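Long-range contacts in uncharacterized protein (Bacteroides caccae, PDB 4L7A), which is uncharacterised but probably acts as a zinc-dependent peptidase of the HEXXH type: residues V32-N36 / L83-R87; N36-Y41 / A90-L96; V63-I68 / L265-I270; K104-T108 / V118-M122. All coordinates share one frame; numbering follows the deposited sequence. Where two conformers were deposited one is given.

Contact 1. Residues V32-N36 / L83-R87; sequences VNPYN and LDFTR
The R87 guanidinium and the Y35 ring are the two flat groups that join these segments. R87 has P34 O and N36 OD1 at its edge, both somewhat out of its plane. The Y35 ring carries P34 CB over the centre of one face, 3.7 Å above the plane. L83 CD1 and T86 CG2 come to the ring obliquely, at the CE1 corner. L83 CD1 lies 3.5 Å from Y35 CE1, and T86 CG2 lies 3.9 Å from the same Y35 CE1.

R87 NH1 donates to P34 O at 2.9 Å, with an N-H...O angle of 145°. It reaches that oxygen from above the carbonyl plane. R87 NH2 donates to N36 OD1 at 2.6 Å, and R87 NH1 adds a weak bond to the same oxygen. The amide and guanidinium planes stand 76° apart, so the two groups do not lie flat together. A bend in the R87 chain at chi3 (68°) swings the guanidinium back toward the other helix. These N36 bonds belong to one of two deposited conformers.

The hydroxyls of Y35 and T86 are tied elsewhere. Y35 OH and T86 OG1 bond to the two carboxylate oxygens of D78 on helix 59-81, which fixes both side chains against that helix.

N36 is the first residue past helix 17-35 and has positive phi, while its N still bonds to V32 O at 2.8 Å. An arginine binding a last-turn carbonyl beside such a residue is a helix C-terminus arrangement, and its charge probably suits the helix dipole.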
loop_
_atom_site.group_PDB
_atom_site.type_symbol
_atom_site.label_atom_id
_atom_site.label_comp_id
_atom_site.label_asym_id
_atom_site.label_seq_id
_atom_site.Cartn_x
_atom_site.Cartn_y
_atom_site.Cartn_z
ATOM N N VAL A 32 2.109 -7.221 16.453
ATOM C CA VAL A 32 1.929 -8.654 16.696
ATOM C C VAL A 32 0.618 -8.910 17.394
ATOM O O VAL A 32 -0.224 -9.628 16.855
ATOM C CB VAL A 32 3.018 -9.280 17.568
ATOM C CG1 VAL A 32 2.716 -10.805 17.749
ATOM C CG2 VAL A 32 4.387 -9.130 16.944
ATOM N N ASN A 33 0.397 -8.267 18.532
ATOM C CA ASN A 33 -0.825 -8.579 19.256
ATOM C C ASN A 33 -2.125 -8.212 18.565
ATOM O O ASN A 33 -3.006 -9.043 18.557
ATOM C CB ASN A 33 -0.798 -8.088 20.691
ATOM C CG ASN A 33 0.211 -8.846 21.515
ATOM O OD1 ASN A 33 0.700 -9.898 21.120
ATOM N ND2 ASN A 33 0.575 -8.285 22.640
ATOM N N PRO A 34 -2.270 -6.987 18.012
ATOM C CA PRO A 34 -3.556 -6.683 17.388
ATOM C C PRO A 34 -3.750 -7.322 16.008
ATOM O O PRO A 34 -4.885 -7.634 15.639
ATOM C CB PRO A 34 -3.530 -5.158 17.231
ATOM C CG PRO A 34 -2.502 -4.669 18.109
ATOM C CD PRO A 34 -1.473 -5.769 18.209
ATOM N N TYR A 35 -2.669 -7.511 15.241
ATOM C CA TYR A 35 -2.796 -7.877 13.818
ATOM C C TYR A 35 -2.068 -9.135 13.370
ATOM O O TYR A 35 -2.161 -9.527 12.207
ATOM C CB TYR A 35 -2.253 -6.716 12.977
ATOM C CG TYR A 35 -2.801 -5.376 13.341
ATOM C CD1 TYR A 35 -4.138 -5.072 13.100
ATOM C CD2 TYR A 35 -2.008 -4.406 13.879
ATOM C CE1 TYR A 35 -4.647 -3.883 13.403
ATOM C CE2 TYR A 35 -2.512 -3.155 14.172
ATOM C CZ TYR A 35 -3.832 -2.924 13.958
ATOM O OH TYR A 35 -4.353 -1.710 14.224
ATOM N N ASN A 36 -1.307 -9.741 14.269
ATOM C CA ASN A 36 -0.461 -10.902 13.931
ATOM C C ASN A 36 0.504 -10.592 12.779
ATOM O O ASN A 36 0.704 -11.381 11.890
ATOM C CB ASN A 36 -1.310 -12.150 13.620
ATOM C CG ASN A 36 -2.258 -12.497 14.746
ATOM O OD1 ASN A 36 -3.386 -12.895 14.520
ATOM N ND2 ASN A 36 -1.809 -12.324 15.964
ATOM N N LEU A 83 -11.435 -4.338 13.144
ATOM C CA LEU A 83 -10.212 -5.063 13.345
ATOM C C LEU A 83 -10.217 -6.327 12.500
ATOM O O LEU A 83 -9.188 -6.677 11.896
ATOM C CB LEU A 83 -10.011 -5.386 14.810
ATOM C CG LEU A 83 -8.670 -6.044 15.100
ATOM C CD1 LEU A 83 -7.554 -5.002 15.024
ATOM C CD2 LEU A 83 -8.666 -6.780 16.489
ATOM N N ASP A 84 -11.376 -6.947 12.363
ATOM C CA ASP A 84 -11.476 -8.188 11.602
ATOM C C ASP A 84 -11.189 -8.009 10.140
ATOM O O ASP A 84 -10.533 -8.828 9.506
ATOM C CB ASP A 84 -12.864 -8.793 11.759
ATOM C CG ASP A 84 -13.063 -9.400 13.126
ATOM O OD1 ASP A 84 -12.069 -9.801 13.725
ATOM O OD2 ASP A 84 -14.197 -9.456 13.626
ATOM N N PHE A 85 -11.631 -6.892 9.606
ATOM C CA PHE A 85 -11.328 -6.548 8.204
ATOM C C PHE A 85 -9.833 -6.349 8.028
ATOM O O PHE A 85 -9.177 -6.927 7.137
ATOM C CB PHE A 85 -12.103 -5.275 7.828
ATOM C CG PHE A 85 -11.652 -4.648 6.559
ATOM C CD1 PHE A 85 -11.981 -5.219 5.345
ATOM C CD2 PHE A 85 -10.953 -3.474 6.574
ATOM C CE1 PHE A 85 -11.583 -4.659 4.168
ATOM C CE2 PHE A 85 -10.544 -2.854 5.372
ATOM C CZ PHE A 85 -10.853 -3.455 4.169
ATOM N N THR A 86 -9.259 -5.532 8.903
ATOM C CA THR A 86 -7.817 -5.253 8.824
ATOM C C THR A 86 -7.021 -6.517 8.865
ATOM O O THR A 86 -6.130 -6.710 8.041
ATOM C CB THR A 86 -7.366 -4.299 9.947
ATOM O OG1 THR A 86 -8.239 -3.177 9.954
ATOM C CG2 THR A 86 -5.932 -3.798 9.734
ATOM N N ARG A 87 -7.369 -7.405 9.791
ATOM C CA ARG A 87 -6.676 -8.668 9.913
ATOM C C ARG A 87 -6.860 -9.517 8.684
ATOM O O ARG A 87 -5.996 -10.313 8.373
ATOM C CB ARG A 87 -7.112 -9.454 11.183
ATOM C CG ARG A 87 -6.579 -8.812 12.479
ATOM C CD ARG A 87 -7.370 -9.231 13.742
ATOM N NE ARG A 87 -7.148 -10.646 14.011
ATOM C CZ ARG A 87 -6.027 -11.170 14.543
ATOM N NH1 ARG A 87 -4.971 -10.421 14.878
ATOM N NH2 ARG A 87 -5.953 -12.474 14.767
#

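Contact 2. Residues N36-Y41 / A90-L96; sequences NIDFKY and APKVIHL
D38 and K40 bond through their backbones to K92, I94 and L96, pairing two parallel strands. D38 N donates to K92 O at 3.0 Å, almost straight at 176°. I94 N donates to D38 O at 3.0 Å. K40 N then donates to I94 O at 2.8 Å, and L96 N to K40 O at 2.9 Å. The N-H and C=O groups of V93 and H95 face the other way, to strand 115-122.

Waters sit at both ends. One gives its two protons to Y41 O and L96 O, the latter at 2.7 Å. The other accepts from K92 NZ and lies in bonding range of N36 O and P91 O.

I37, F39, I94 and L96 form the apolar side, under helices 17-35 and 59-81. The F39 ring meets L96 CD1 through CZ at 3.7 Å and I94 CG2 through CD2. I37 CG2 touches I94 CD1.

D38, K40, V93 and H95 take the opposite side. K40 runs extended alongside H95, pointing the same way, with CD 3.6 Å from H95 NE2. K40 NZ makes a long salt bridge to D38 OD2, 4.0 Å.

The side of F39 and I94 is wholly apolar. The other carries D38, K40 and H95, with V93 and H95 buried beside the partly exposed D38 and K40. There the nearby ammonium would probably disfavour a proton on both nitrogens of H95.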
loop_
_atom_site.group_PDB
_atom_site.type_symbol
_atom_site.label_atom_id
_atom_site.label_comp_id
_atom_site.label_asym_id
_atom_site.label_seq_id
_atom_site.Cartn_x
_atom_site.Cartn_y
_atom_site.Cartn_z
ATOM N N ASN A 36 -1.307 -9.741 14.269
ATOM C CA ASN A 36 -0.461 -10.902 13.931
ATOM C C ASN A 36 0.504 -10.592 12.779
ATOM O O ASN A 36 0.704 -11.381 11.890
ATOM C CB ASN A 36 -1.310 -12.150 13.620
ATOM C CG ASN A 36 -2.258 -12.497 14.746
ATOM O OD1 ASN A 36 -3.386 -12.895 14.520
ATOM N ND2 ASN A 36 -1.809 -12.324 15.964
ATOM N N ILE A 37 1.103 -9.420 12.809
ATOM C CA ILE A 37 2.095 -9.028 11.816
ATOM C C ILE A 37 3.455 -9.030 12.463
ATOM O O ILE A 37 3.670 -8.437 13.495
ATOM C CB ILE A 37 1.828 -7.627 11.221
ATOM C CG1 ILE A 37 0.499 -7.603 10.475
ATOM C CG2 ILE A 37 2.942 -7.244 10.300
ATOM C CD1 ILE A 37 -0.002 -6.197 10.134
ATOM N N ASP A 38 4.404 -9.661 11.816
ATOM C CA ASP A 38 5.763 -9.652 12.315
ATOM C C ASP A 38 6.473 -8.535 11.584
ATOM O O ASP A 38 6.778 -8.644 10.384
ATOM C CB ASP A 38 6.340 -11.054 12.081
ATOM C CG ASP A 38 7.734 -11.251 12.638
ATOM O OD1 ASP A 38 8.249 -10.424 13.432
ATOM O OD2 ASP A 38 8.339 -12.265 12.234
ATOM N N PHE A 39 6.777 -7.455 12.279
ATOM C CA PHE A 39 7.507 -6.319 11.689
ATOM C C PHE A 39 8.992 -6.379 12.032
ATOM O O PHE A 39 9.362 -6.216 13.173
ATOM C CB PHE A 39 6.884 -5.046 12.233
ATOM C CG PHE A 39 7.334 -3.748 11.576
ATOM C CD1 PHE A 39 8.582 -3.208 11.819
ATOM C CD2 PHE A 39 6.428 -2.979 10.822
ATOM C CE1 PHE A 39 8.931 -1.998 11.289
ATOM C CE2 PHE A 39 6.787 -1.748 10.276
ATOM C CZ PHE A 39 8.060 -1.277 10.501
ATOM N N LYS A 40 9.853 -6.583 11.046
ATOM C CA LYS A 40 11.274 -6.801 11.316
ATOM C C LYS A 40 12.136 -5.627 10.850
ATOM O O LYS A 40 11.994 -5.145 9.719
ATOM C CB LYS A 40 11.747 -8.075 10.639
ATOM C CG LYS A 40 10.996 -9.324 11.047
ATOM C CD LYS A 40 11.795 -10.549 10.687
ATOM C CE LYS A 40 11.008 -11.824 10.904
ATOM N NZ LYS A 40 11.799 -12.969 10.404
ATOM N N TYR A 41 13.002 -5.152 11.737
ATOM C CA TYR A 41 13.946 -4.109 11.395
ATOM C C TYR A 41 15.371 -4.526 11.611
ATOM O O TYR A 41 16.268 -3.942 11.002
ATOM C CB TYR A 41 13.663 -2.847 12.165
ATOM C CG TYR A 41 13.938 -2.971 13.614
ATOM C CD1 TYR A 41 13.021 -3.570 14.456
ATOM C CD2 TYR A 41 15.123 -2.501 14.146
ATOM C CE1 TYR A 41 13.289 -3.709 15.825
ATOM C CE2 TYR A 41 15.410 -2.651 15.493
ATOM C CZ TYR A 41 14.469 -3.236 16.332
ATOM O OH TYR A 41 14.773 -3.388 17.643
ATOM N N ALA A 90 -4.123 -8.470 5.937
ATOM C CA ALA A 90 -2.821 -8.034 6.412
ATOM C C ALA A 90 -1.742 -8.922 5.881
ATOM O O ALA A 90 -1.958 -10.056 5.614
ATOM C CB ALA A 90 -2.771 -8.030 7.935
ATOM N N PRO A 91 -0.557 -8.373 5.669
ATOM C CA PRO A 91 0.511 -9.271 5.337
ATOM C C PRO A 91 0.893 -10.041 6.608
ATOM O O PRO A 91 0.568 -9.618 7.695
ATOM C CB PRO A 91 1.654 -8.322 4.957
ATOM C CG PRO A 91 1.449 -7.139 5.813
ATOM C CD PRO A 91 -0.077 -7.029 6.044
ATOM N N LYS A 92 1.643 -11.115 6.478
ATOM C CA LYS A 92 2.236 -11.793 7.666
ATOM C C LYS A 92 3.520 -11.149 8.180
ATOM O O LYS A 92 3.847 -11.222 9.371
ATOM C CB LYS A 92 2.556 -13.272 7.372
ATOM C CG LYS A 92 1.385 -14.113 6.821
ATOM C CD LYS A 92 0.258 -14.363 7.844
ATOM C CE LYS A 92 -1.166 -14.127 7.229
ATOM N NZ LYS A 92 -2.009 -13.412 8.242
ATOM N N VAL A 93 4.304 -10.579 7.271
ATOM C CA VAL A 93 5.618 -10.041 7.623
ATOM C C VAL A 93 5.908 -8.754 6.857
ATOM O O VAL A 93 5.564 -8.645 5.662
ATOM C CB VAL A 93 6.723 -11.094 7.315
ATOM C CG1 VAL A 93 8.111 -10.498 7.537
ATOM C CG2 VAL A 93 6.573 -12.311 8.196
ATOM N N ILE A 94 6.455 -7.768 7.565
ATOM C CA ILE A 94 6.952 -6.520 6.990
ATOM C C ILE A 94 8.449 -6.457 7.347
ATOM O O ILE A 94 8.800 -6.736 8.509
ATOM C CB ILE A 94 6.180 -5.316 7.497
ATOM C CG1 ILE A 94 4.731 -5.368 7.037
ATOM C CG2 ILE A 94 6.755 -4.045 6.929
ATOM C CD1 ILE A 94 3.809 -4.441 7.797
ATOM N N HIS A 95 9.338 -6.262 6.357
ATOM C CA HIS A 95 10.786 -6.124 6.643
ATOM C C HIS A 95 11.161 -4.740 6.235
ATOM O O HIS A 95 10.737 -4.309 5.183
ATOM C CB HIS A 95 11.635 -7.018 5.757
ATOM C CG HIS A 95 11.620 -8.452 6.146
ATOM N ND1 HIS A 95 12.383 -9.400 5.493
ATOM C CD2 HIS A 95 10.993 -9.104 7.151
ATOM C CE1 HIS A 95 12.207 -10.585 6.063
ATOM N NE2 HIS A 95 11.370 -10.429 7.075
ATOM N N LEU A 96 11.948 -4.056 7.028
ATOM C CA LEU A 96 12.559 -2.805 6.602
ATOM C C LEU A 96 14.010 -3.108 6.310
ATOM O O LEU A 96 14.688 -3.771 7.112
ATOM C CB LEU A 96 12.493 -1.739 7.679
ATOM C CG LEU A 96 11.151 -1.398 8.248
ATOM C CD1 LEU A 96 11.271 -0.147 9.097
ATOM C CD2 LEU A 96 10.156 -1.157 7.124
HETATM O O HOH W 1 -1.008 -10.912 9.700
HETATM O O HOH W 2 16.851 -4.165 8.609
#

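Contact 3. Residues V63-I68 / L265-I270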
loop_
_atom_site.group_PDB
_atom_site.type_symbol
_atom_site.label_atom_id
_atom_site.label_comp_id
_atom_site.label_asym_id
_atom_site.label_seq_id
_atom_site.Cartn_x
_atom_site.Cartn_y
_atom_site.Cartn_z
ATOM N N VAL A 63 11.612 3.322 13.429
ATOM C CA VAL A 63 10.600 3.654 14.397
ATOM C C VAL A 63 9.555 4.589 13.783
ATOM O O VAL A 63 8.326 4.405 13.981
ATOM C CB VAL A 63 11.229 4.329 15.632
ATOM C CG1 VAL A 63 10.155 4.770 16.606
ATOM C CG2 VAL A 63 12.177 3.379 16.333
ATOM N N LYS A 64 10.017 5.597 13.045
ATOM C CA LYS A 64 9.102 6.551 12.422
ATOM C C LYS A 64 8.217 5.839 11.452
ATOM O O LYS A 64 7.007 6.005 11.498
ATOM C CB LYS A 64 9.864 7.646 11.700
ATOM C CG LYS A 64 10.618 8.512 12.687
ATOM C CD LYS A 64 11.169 9.762 12.060
ATOM C CE LYS A 64 12.152 10.393 12.997
ATOM N NZ LYS A 64 12.629 11.606 12.354
ATOM N N LEU A 65 8.815 4.998 10.614
ATOM C CA LEU A 65 8.042 4.257 9.610
ATOM C C LEU A 65 7.051 3.267 10.214
ATOM O O LEU A 65 5.934 3.170 9.740
ATOM C CB LEU A 65 8.952 3.517 8.656
ATOM C CG LEU A 65 9.491 4.442 7.601
ATOM C CD1 LEU A 65 10.652 3.770 6.886
ATOM C CD2 LEU A 65 8.377 4.753 6.587
ATOM N N ALA A 66 7.434 2.580 11.297
ATOM C CA ALA A 66 6.492 1.689 11.942
ATOM C C ALA A 66 5.289 2.451 12.437
ATOM O O ALA A 66 4.175 1.946 12.374
ATOM C CB ALA A 66 7.128 0.974 13.076
ATOM N N LYS A 67 5.474 3.658 12.903
ATOM C CA LYS A 67 4.338 4.449 13.409
ATOM C C LYS A 67 3.508 5.075 12.272
ATOM O O LYS A 67 2.274 5.208 12.390
ATOM C CB LYS A 67 4.801 5.569 14.343
ATOM C CG LYS A 67 5.432 5.091 15.631
ATOM C CD LYS A 67 5.517 6.201 16.651
ATOM C CE LYS A 67 5.978 5.660 18.042
ATOM N NZ LYS A 67 6.078 6.793 18.968
ATOM N N ILE A 68 4.177 5.488 11.200
ATOM C CA ILE A 68 3.482 6.063 10.049
ATOM C C ILE A 68 2.610 4.998 9.359
ATOM O O ILE A 68 1.435 5.253 8.990
ATOM C CB ILE A 68 4.480 6.712 9.118
ATOM C CG1 ILE A 68 5.057 7.943 9.848
ATOM C CG2 ILE A 68 3.831 7.137 7.829
ATOM C CD1 ILE A 68 6.172 8.666 9.089
ATOM N N LEU A 265 2.322 13.133 14.602
ATOM C CA LEU A 265 2.659 11.925 15.342
ATOM C C LEU A 265 3.923 12.139 16.167
ATOM O O LEU A 265 4.732 13.028 15.859
ATOM C CB LEU A 265 2.871 10.749 14.401
ATOM C CG LEU A 265 1.675 10.321 13.540
ATOM C CD1 LEU A 265 2.156 9.456 12.364
ATOM C CD2 LEU A 265 0.684 9.586 14.397
ATOM N N ASP A 266 4.104 11.308 17.190
ATOM C CA ASP A 266 5.255 11.430 18.067
ATOM C C ASP A 266 6.359 10.532 17.521
ATOM O O ASP A 266 6.592 9.419 18.018
ATOM C CB ASP A 266 4.922 11.086 19.516
ATOM C CG ASP A 266 6.135 11.261 20.454
ATOM O OD1 ASP A 266 7.129 11.922 20.075
ATOM O OD2 ASP A 266 6.133 10.699 21.567
ATOM N N LEU A 267 7.012 11.036 16.482
ATOM C CA LEU A 267 7.938 10.254 15.708
ATOM C C LEU A 267 9.312 10.174 16.324
ATOM O O LEU A 267 10.071 9.347 15.930
ATOM C CB LEU A 267 8.036 10.807 14.274
ATOM C CG LEU A 267 6.741 10.811 13.455
ATOM C CD1 LEU A 267 6.893 11.482 12.073
ATOM C CD2 LEU A 267 6.215 9.397 13.260
ATOM N N ASP A 268 9.619 11.012 17.296
ATOM C CA ASP A 268 10.943 11.047 17.891
ATOM C C ASP A 268 11.098 10.195 19.150
ATOM O O ASP A 268 12.139 10.249 19.826
ATOM C CB ASP A 268 11.326 12.499 18.189
ATOM C CG ASP A 268 11.500 13.339 16.911
ATOM O OD1 ASP A 268 11.824 12.776 15.837
ATOM O OD2 ASP A 268 11.352 14.571 16.992
ATOM N N HIS A 269 10.070 9.425 19.483
ATOM C CA HIS A 269 10.099 8.584 20.670
ATOM C C HIS A 269 9.455 7.240 20.330
ATOM O O HIS A 269 8.607 7.177 19.453
ATOM C CB HIS A 269 9.320 9.249 21.807
ATOM C CG HIS A 269 9.879 10.570 22.236
ATOM N ND1 HIS A 269 9.306 11.777 21.873
ATOM C CD2 HIS A 269 10.952 10.880 23.004
ATOM C CE1 HIS A 269 10.007 12.771 22.388
ATOM N NE2 HIS A 269 11.000 12.252 23.091
ATOM N N ILE A 270 9.819 6.198 21.063
ATOM C CA ILE A 270 9.152 4.924 20.916
ATOM C C ILE A 270 7.877 4.975 21.750
ATOM O O ILE A 270 6.834 5.019 21.196
ATOM C CB ILE A 270 10.073 3.763 21.348
ATOM C CG1 ILE A 270 11.292 3.735 20.469
ATOM C CG2 ILE A 270 9.292 2.400 21.291
ATOM C CD1 ILE A 270 12.414 2.807 20.983
#
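A type I beta turn from D266 to H269, in the tail after helix 248-260, closes over helix 59-81 and takes up the ammonium of K67. The K67 chain is extended beyond CG and runs into the turn. Its NZ donates to three backbone carbonyls. These are D266 O at 2.8 Å, H269 O at 2.6 Å and I270 O at 2.9 Å. Three acceptors match the three protons of an ammonium, so the group is well satisfied without a carboxylate in contact. The approaches differ. The bond to D266 O has a C=O...N angle of 158° and lies fairly near the carbonyl plane, whereas I270 O is met from above its plane.

The turn is also braced from within. H269 ND1 donates to D266 OD1 at 2.8 Å, in the ring plane, and uses the syn lone pair of that oxygen.

Apolar side chains meet on the flank of the turn. L267 CD2 touches I68 CG1 at 3.9 Å, the two side chains crossing at about a right angle. L265 CD1 reaches the same I68 carbon. K64 lays its CG against L267 CB at 3.8 Å, and its NZ makes a long salt bridge to D268 OD1. At the far end V63 CG1 meets I270 CG1 at 4.2 Å.

Helix 17-35 adjoins this end, with W26 touching both K67 and I270 and E22 also against I270. I68 packs on M134 of helix 131-153 and on L128 and I262 of nearby loops. L265 rests on H71 of its own partner helix.

Contact 4. Residues K104-T108 / V118-M122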
loop_
_atom_site.group_PDB
_atom_site.type_symbol
_atom_site.label_atom_id
_atom_site.label_comp_id
_atom_site.label_asym_id
_atom_site.label_seq_id
_atom_site.Cartn_x
_atom_site.Cartn_y
_atom_site.Cartn_z
ATOM N N LYS A 104 16.644 2.284 -7.124
ATOM C CA LYS A 104 16.463 0.852 -7.432
ATOM C C LYS A 104 15.111 0.327 -6.917
ATOM O O LYS A 104 15.054 -0.809 -6.486
ATOM C CB LYS A 104 17.496 -0.031 -6.711
ATOM C CG LYS A 104 18.931 0.354 -6.826
ATOM C CD LYS A 104 19.523 -0.072 -8.100
ATOM C CE LYS A 104 21.001 -0.265 -7.936
ATOM N NZ LYS A 104 21.631 -0.162 -9.280
ATOM N N GLY A 105 14.060 1.132 -6.880
ATOM C CA GLY A 105 12.794 0.670 -6.280
ATOM C C GLY A 105 12.725 0.703 -4.766
ATOM O O GLY A 105 13.729 0.711 -4.108
ATOM N N THR A 106 11.525 0.730 -4.207
ATOM C CA THR A 106 11.365 0.957 -2.789
ATOM C C THR A 106 10.688 -0.167 -2.016
ATOM O O THR A 106 10.409 -0.019 -0.829
ATOM C CB THR A 106 10.551 2.208 -2.644
ATOM O OG1 THR A 106 9.394 2.095 -3.490
ATOM C CG2 THR A 106 11.395 3.423 -3.085
ATOM N N TYR A 107 10.381 -1.278 -2.680
ATOM C CA TYR A 107 9.718 -2.413 -2.055
ATOM C C TYR A 107 10.037 -3.692 -2.832
ATOM O O TYR A 107 10.397 -3.632 -4.027
ATOM C CB TYR A 107 8.180 -2.224 -2.024
ATOM C CG TYR A 107 7.542 -2.403 -3.389
ATOM C CD1 TYR A 107 7.531 -1.365 -4.345
ATOM C CD2 TYR A 107 7.050 -3.642 -3.778
ATOM C CE1 TYR A 107 6.993 -1.574 -5.639
ATOM C CE2 TYR A 107 6.504 -3.848 -5.079
ATOM C CZ TYR A 107 6.490 -2.835 -5.989
ATOM O OH TYR A 107 5.948 -3.140 -7.254
ATOM N N THR A 108 9.901 -4.819 -2.136
ATOM C CA THR A 108 9.668 -6.092 -2.778
ATOM C C THR A 108 8.590 -6.842 -2.060
ATOM O O THR A 108 8.173 -6.457 -0.953
ATOM C CB THR A 108 10.896 -7.011 -2.852
ATOM O OG1 THR A 108 11.312 -7.350 -1.522
ATOM C CG2 THR A 108 11.985 -6.333 -3.564
ATOM N N VAL A 118 5.987 -8.185 2.802
ATOM C CA VAL A 118 6.283 -6.871 2.178
ATOM C C VAL A 118 7.621 -6.380 2.741
ATOM O O VAL A 118 7.807 -6.333 3.954
ATOM C CB VAL A 118 5.205 -5.828 2.478
ATOM C CG1 VAL A 118 5.469 -4.490 1.741
ATOM C CG2 VAL A 118 3.838 -6.255 2.018
ATOM N N THR A 119 8.529 -6.007 1.867
ATOM C CA THR A 119 9.769 -5.438 2.259
ATOM C C THR A 119 9.793 -4.014 1.794
ATOM O O THR A 119 9.494 -3.751 0.648
ATOM C CB THR A 119 10.934 -6.177 1.602
ATOM O OG1 THR A 119 10.926 -7.527 2.068
ATOM C CG2 THR A 119 12.256 -5.535 1.954
ATOM N N LEU A 120 10.127 -3.094 2.681
ATOM C CA LEU A 120 10.233 -1.726 2.332
ATOM C C LEU A 120 11.696 -1.296 2.447
ATOM O O LEU A 120 12.327 -1.498 3.489
ATOM C CB LEU A 120 9.404 -0.881 3.262
ATOM C CG LEU A 120 7.949 -1.278 3.481
ATOM C CD1 LEU A 120 7.329 -0.356 4.469
ATOM C CD2 LEU A 120 7.225 -1.186 2.149
ATOM N N TYR A 121 12.192 -0.652 1.394
ATOM C CA TYR A 121 13.519 -0.110 1.345
ATOM C C TYR A 121 13.402 1.363 1.728
ATOM O O TYR A 121 12.583 2.125 1.162
ATOM C CB TYR A 121 14.130 -0.317 -0.061
ATOM C CG TYR A 121 14.411 -1.760 -0.324
ATOM C CD1 TYR A 121 13.478 -2.607 -0.869
ATOM C CD2 TYR A 121 15.665 -2.295 -0.020
ATOM C CE1 TYR A 121 13.777 -3.967 -1.072
ATOM C CE2 TYR A 121 15.970 -3.607 -0.234
ATOM C CZ TYR A 121 15.024 -4.453 -0.735
ATOM O OH TYR A 121 15.411 -5.774 -0.931
HETATM N N MSE A 122 14.241 1.760 2.681
HETATM C CA MSE A 122 14.186 3.100 3.234
HETATM C C MSE A 122 15.545 3.682 3.578
HETATM O O MSE A 122 16.503 2.966 3.704
HETATM C CB MSE A 122 13.298 3.150 4.517
HETATM C CG MSE A 122 13.243 1.900 5.339
HETATM SE SE MSE A 122 14.859 1.384 6.339
HETATM C CE MSE A 122 14.694 2.536 7.896
HETATM O O HOH W 3 9.419 -9.135 0.335
HETATM O O HOH W 4 13.947 -7.760 -1.340
#
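V118 lies within the second strand of a beta hairpin made by strands 107-112 and 115-122, its CA near T108 O. T119 follows as the hydrogen-bonded antiparallel partner of T108. T119 N donates to T108 O at 2.9 Å, and T108 N to T119 O at 3.0 Å. Their side chains lie side by side and point the same way, with T108 OG1 3.4 Å from T119 CB. A water bonds to both hydroxyls.

L120 and Y107 form the next, non-hydrogen-bonded pair. L120 CD2 lies 4.4 Å from Y107 CB, while the Y107 ring leads away to V141 of helix 131-153. L120 CA-H also points at T106 O.

Y121 N bonds to T106 O at 2.9 Å, meeting it from above the carbonyl plane. The T106 hydroxyl bonds elsewhere, to Y137 O. The Y121 ring turns its edge to the other segment, with T106 C, Y107 N and T108 CG2 near its plane. In T108, OG1 sits between the backbone N and carbonyl carbon (chi1 63°), which turns CG2 to Y121 CE1. A second water, in the Y121 ring plane, joins Y121 OH at 2.5 Å to T108 OG1 at 2.7 Å.

Overall arrangement
Contacts 2 and 4 belong to one mixed sheet. Their centres are 13 Å apart, and H95 bonds across strands 93-98 and 115-122, probably through H95 O to L120 N at 2.8 Å. Contact 1 shares N36 with contact 2. It joins the helices that lead into strands 38-40 and 93-98. Contact 3 reaches the sheet through helix 59-81: A66 CB touches F39 CZ of contact 2 at 3.5 Å, and L65 meets selenomethionine M122 of contact 4. Contacts 1 and 4 are the farthest apart, 23 Å between centres. Helix 131-153 carries the HEFAH sequence expected to bind zinc. It packs on side chains of contacts 3 and 4.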